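Phosphate-specific transport system accessory protein PhoU homolog (Pseudomonas aeruginosa, PDB 4Q25) probably takes part in regulating phosphate uptake as a homodimeric helix-bundle accessory protein of the Pst transport system, acting as a negative regulator of the Pho regulon. Local coordinates at residues V97-R102 and G205-N210; G134-K139 and D167-T172. One frame throughout, in Å; residues are numbered along the deposited sequence.

Interaction 1. Residues V97-R102 and G205-N210; sequences VIDLER and GDHARN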
# COMPACT_ATOMS: atom_id res chain seq x y z
N VAL A 97 -11.20 6.00 1.13
CA VAL A 97 -11.55 4.84 0.29
C VAL A 97 -10.29 4.11 -0.25
O VAL A 97 -10.34 2.93 -0.54
CB VAL A 97 -12.49 5.16 -0.89
CG1 VAL A 97 -13.82 5.65 -0.37
CG2 VAL A 97 -11.90 6.18 -1.84
N ILE A 98 -9.19 4.83 -0.39
CA ILE A 98 -7.92 4.24 -0.75
C ILE A 98 -7.46 3.32 0.38
O ILE A 98 -7.09 2.17 0.13
CB ILE A 98 -6.83 5.28 -1.02
CG1 ILE A 98 -7.25 6.28 -2.12
CG2 ILE A 98 -5.57 4.60 -1.50
CD1 ILE A 98 -6.33 7.50 -2.20
N ASP A 99 -7.52 3.82 1.61
CA ASP A 99 -7.21 3.01 2.79
C ASP A 99 -8.10 1.77 2.92
O ASP A 99 -7.60 0.68 3.18
CB ASP A 99 -7.22 3.84 4.07
CG ASP A 99 -6.07 4.86 4.12
OD1 ASP A 99 -4.90 4.50 3.96
OD2 ASP A 99 -6.34 6.05 4.36
N LEU A 100 -9.39 1.92 2.66
CA LEU A 100 -10.30 0.79 2.71
C LEU A 100 -10.01 -0.20 1.62
O LEU A 100 -10.11 -1.39 1.84
CB LEU A 100 -11.77 1.23 2.63
CG LEU A 100 -12.21 2.02 3.86
CD1 LEU A 100 -13.65 2.47 3.70
CD2 LEU A 100 -12.02 1.20 5.13
N GLU A 101 -9.66 0.30 0.44
CA GLU A 101 -9.30 -0.58 -0.63
C GLU A 101 -8.03 -1.37 -0.28
O GLU A 101 -7.96 -2.57 -0.48
CB GLU A 101 -9.11 0.21 -1.92
CG GLU A 101 -9.18 -0.65 -3.17
CD GLU A 101 -7.84 -1.27 -3.54
OE1 GLU A 101 -6.78 -0.77 -3.07
OE2 GLU A 101 -7.85 -2.26 -4.31
N ARG A 102 -7.02 -0.70 0.24
CA ARG A 102 -5.78 -1.37 0.61
C ARG A 102 -5.99 -2.36 1.76
O ARG A 102 -5.35 -3.38 1.80
CB ARG A 102 -4.69 -0.38 0.99
CG ARG A 102 -4.23 0.53 -0.13
CD ARG A 102 -3.50 -0.21 -1.23
NE ARG A 102 -4.18 0.01 -2.52
CZ ARG A 102 -3.92 1.01 -3.36
NH1 ARG A 102 -2.99 1.89 -3.08
NH2 ARG A 102 -4.61 1.13 -4.49
N GLY A 205 -3.69 -2.46 10.07
CA GLY A 205 -3.66 -1.56 11.20
C GLY A 205 -3.05 -0.22 10.86
O GLY A 205 -3.52 0.79 11.35
N ASP A 206 -1.99 -0.21 10.05
CA ASP A 206 -1.44 1.06 9.54
C ASP A 206 -2.52 1.86 8.80
O ASP A 206 -2.63 3.05 9.02
CB ASP A 206 -0.24 0.84 8.64
CG ASP A 206 0.94 0.27 9.36
OD1 ASP A 206 0.90 0.12 10.61
OD2 ASP A 206 1.89 -0.09 8.65
N HIS A 207 -3.33 1.21 7.96
CA HIS A 207 -4.39 1.92 7.23
C HIS A 207 -5.58 2.38 8.11
O HIS A 207 -6.21 3.40 7.85
CB HIS A 207 -4.90 1.09 6.06
CG HIS A 207 -3.90 0.95 4.95
ND1 HIS A 207 -3.64 1.96 4.06
CD2 HIS A 207 -3.14 -0.10 4.57
CE1 HIS A 207 -2.74 1.55 3.19
NE2 HIS A 207 -2.40 0.31 3.50
N ALA A 208 -5.92 1.61 9.12
CA ALA A 208 -6.91 2.05 10.08
C ALA A 208 -6.43 3.33 10.77
O ALA A 208 -7.21 4.24 10.97
CB ALA A 208 -7.15 0.98 11.13
N ARG A 209 -5.16 3.36 11.11
CA ARG A 209 -4.51 4.51 11.71
C ARG A 209 -4.58 5.70 10.79
O ARG A 209 -4.91 6.78 11.24
CB ARG A 209 -3.06 4.19 12.05
CG ARG A 209 -2.26 5.32 12.66
CD ARG A 209 -1.22 5.87 11.69
NE ARG A 209 0.01 5.09 11.72
CZ ARG A 209 0.63 4.58 10.65
NH1 ARG A 209 0.14 4.76 9.42
NH2 ARG A 209 1.76 3.88 10.82
N ASN A 210 -4.26 5.51 9.51
CA ASN A 210 -4.39 6.61 8.53
C ASN A 210 -5.81 7.17 8.47
O ASN A 210 -5.98 8.38 8.43
CB ASN A 210 -3.98 6.20 7.12
CG ASN A 210 -2.53 5.75 7.04
OD1 ASN A 210 -1.70 6.11 7.86
ND2 ASN A 210 -2.23 4.98 6.02
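D99 and H207 both set CG beside the backbone N and anti to the carbonyl carbon (chi1 close to -70°), which sends the carboxylate of D99 across the gap to the edge of the imidazole. There D99 OD1 accepts a hydrogen bond from H207 ND1 at 2.8 Å, with an N-H...O angle of 176°. The oxygen lies almost in the ring plane and is met on the lone pair that faces away from OD2; the straight, in-plane bond should limit rotation of the ring. A second donor reaches the same oxygen: N210 ND2 approaches D99 OD1 at 3.4 Å, a weak bond despite its good direction. N210 CB also packs beside D99 OD2 at 3.6 Å.

The helices involved, 84-120 and 188-220, run nearly antiparallel here, at 166°, with local axes 9.2 Å apart. Segment 97-102 belongs to the first PhoU domain of the chain and segment 205-210 to the second, so this polar contact joins the two halves of the all-helical PhoU fold close to the centre of the chain.

One face of the imidazole is covered by aliphatic carbon. R102 CB lies 3.7 Å from the centroid of the H207 ring, a CH-pi contact offset toward the rim. Beyond CG the chain of R102 turns away, bending at chi2 and chi3, and its guanidinium stands almost perpendicular to the ring. R102 NE instead meets E101 OE1 at 2.8 Å in a salt bridge on its own helix, while E101 OE2 is hydrogen-bonded to N63. The second subunit comes up to this side: R102 packs on N210 of that subunit, and I98 on its K95.

Interaction 2. Residues G134-K139 and D167-T172; sequences GSQVQK and DREYKT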
# COMPACT_ATOMS: atom_id res chain seq x y z
N GLY A 134 -4.74 -9.98 14.41
CA GLY A 134 -5.88 -9.84 13.52
C GLY A 134 -7.12 -9.26 14.19
O GLY A 134 -7.89 -8.49 13.59
N SER A 135 -7.36 -9.66 15.43
CA SER A 135 -8.58 -9.23 16.11
C SER A 135 -8.41 -7.78 16.55
O SER A 135 -9.36 -7.01 16.54
CB SER A 135 -8.92 -10.12 17.30
OG SER A 135 -7.85 -10.11 18.20
N GLN A 136 -7.20 -7.41 16.90
CA GLN A 136 -6.90 -6.05 17.27
C GLN A 136 -7.05 -5.09 16.09
O GLN A 136 -7.71 -4.06 16.18
CB GLN A 136 -5.49 -5.97 17.78
CG GLN A 136 -5.33 -6.50 19.20
CD GLN A 136 -3.88 -6.60 19.60
OE1 GLN A 136 -3.52 -6.25 20.71
NE2 GLN A 136 -3.03 -7.05 18.70
N VAL A 137 -6.44 -5.47 14.99
CA VAL A 137 -6.41 -4.65 13.79
C VAL A 137 -7.81 -4.54 13.16
O VAL A 137 -8.17 -3.52 12.59
CB VAL A 137 -5.36 -5.28 12.87
CG1 VAL A 137 -5.28 -4.61 11.52
CG2 VAL A 137 -4.04 -5.54 13.60
N GLN A 138 -8.61 -5.58 13.29
CA GLN A 138 -10.00 -5.51 12.90
C GLN A 138 -10.73 -4.51 13.79
O GLN A 138 -11.59 -3.77 13.30
CB GLN A 138 -10.66 -6.88 13.00
CG GLN A 138 -12.14 -6.93 12.56
CD GLN A 138 -12.69 -8.35 12.65
OE1 GLN A 138 -12.00 -9.31 12.33
NE2 GLN A 138 -13.93 -8.49 13.13
N LYS A 139 -10.41 -4.50 15.09
CA LYS A 139 -10.99 -3.54 16.02
C LYS A 139 -10.62 -2.11 15.64
O LYS A 139 -11.46 -1.27 15.52
CB LYS A 139 -10.63 -3.79 17.49
CG LYS A 139 -11.64 -3.12 18.44
CD LYS A 139 -11.32 -3.27 19.92
CE LYS A 139 -12.51 -2.85 20.81
NZ LYS A 139 -12.57 -3.58 22.13
N ASP A 167 2.36 -2.65 15.79
CA ASP A 167 3.64 -2.80 15.10
C ASP A 167 4.67 -3.46 16.04
O ASP A 167 5.54 -4.21 15.59
CB ASP A 167 4.17 -1.47 14.56
CG ASP A 167 3.20 -0.80 13.56
OD1 ASP A 167 2.33 -1.48 12.96
OD2 ASP A 167 3.27 0.44 13.37
N ARG A 168 4.56 -3.17 17.33
CA ARG A 168 5.44 -3.74 18.33
C ARG A 168 5.22 -5.25 18.46
O ARG A 168 6.17 -6.03 18.47
CB ARG A 168 5.20 -3.07 19.70
CG ARG A 168 6.36 -3.23 20.64
CD ARG A 168 5.98 -3.00 22.10
NE ARG A 168 7.00 -3.56 23.00
CZ ARG A 168 7.01 -3.43 24.32
NH1 ARG A 168 6.05 -2.76 24.94
NH2 ARG A 168 7.99 -3.99 25.03
N GLU A 169 3.96 -5.65 18.58
CA GLU A 169 3.60 -7.06 18.57
C GLU A 169 4.07 -7.81 17.30
O GLU A 169 4.50 -8.96 17.36
CB GLU A 169 2.09 -7.19 18.66
CG GLU A 169 1.51 -6.80 20.00
CD GLU A 169 0.02 -6.90 20.00
OE1 GLU A 169 -0.61 -6.84 18.91
OE2 GLU A 169 -0.52 -7.04 21.10
N TYR A 170 3.98 -7.14 16.16
CA TYR A 170 4.43 -7.72 14.92
C TYR A 170 5.94 -8.03 14.99
O TYR A 170 6.37 -9.12 14.63
CB TYR A 170 4.10 -6.82 13.72
CG TYR A 170 4.83 -7.26 12.47
CD1 TYR A 170 4.38 -8.34 11.73
CD2 TYR A 170 6.01 -6.64 12.06
CE1 TYR A 170 5.07 -8.79 10.61
CE2 TYR A 170 6.70 -7.06 10.94
CZ TYR A 170 6.23 -8.14 10.22
OH TYR A 170 6.90 -8.57 9.10
N LYS A 171 6.74 -7.08 15.45
CA LYS A 171 8.20 -7.27 15.48
C LYS A 171 8.61 -8.39 16.44
O LYS A 171 9.56 -9.10 16.15
CB LYS A 171 8.93 -5.97 15.80
CG LYS A 171 8.81 -4.93 14.69
CD LYS A 171 9.59 -3.65 14.99
CE LYS A 171 9.74 -2.82 13.73
NZ LYS A 171 10.57 -1.59 13.94
N THR A 172 7.88 -8.58 17.54
CA THR A 172 8.22 -9.64 18.49
C THR A 172 7.76 -11.00 17.94
O THR A 172 8.41 -12.03 18.18
CB THR A 172 7.70 -9.43 19.97
OG1 THR A 172 6.28 -9.30 20.03
CG2 THR A 172 8.32 -8.20 20.64
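Across segments 134-139 and 167-172 the nearest CA atoms, those of Q136 and E169, are 10.6 Å apart, and the two backbones run in roughly opposite directions, too far apart for anything but long side chains to meet. Helices 127-149 and 153-183 follow one another in the chain, and they make an antiparallel helical hairpin in the second PhoU domain. Q136 and E169 bridge it at the surface, coming from opposite directions. Each side chain is extended beyond CG (chi2 171° in Q136 and 178° in E169), which brings the amide of Q136 up to the carboxylate of E169, their planes only 28° apart.

The single hydrogen bond between the segments runs from Q136 NE2 to E169 OE1. The modelled separation of these two atoms, 2.4 Å, is very short, so its exact value is doubtful. On the other side of the pair, Q136 OE1 and E169 OE2 are both acceptors and stand 3.1 Å apart. Each has another partner: Q136 OE1 is hydrogen-bonded to Y162 OH, and E169 OE2 to H132 NE2, which probably offsets the unfavourable approach. Both residues also touch a crystal neighbour, so the lattice may influence their pose. On the main chain of the glutamate, T172 OG1 donates to E169 O at 3.2 Å from above the carbonyl plane.

How the interactions relate
Interaction 2 is nested along the chain inside the loop closed by interaction 1, and their centres are 15 Å apart. Helix 188-220, which supplies H207, lies against both helices of interaction 2. G205 packs against V137, although the modelled 3.0 Å between G205 N and V137 CG1 is too short to be taken at face value, and D206 OD1 is 3.2 Å from D167 OD1. With D163 and E202 nearby, these aspartates form an acidic cluster whose spacing, D163 to D167 and E202 to D206, matches the E(D)xxxD pattern that binds metal in some PhoU relatives. The salt bridge from R209 to D163 probably offsets some of the crowded negative charge.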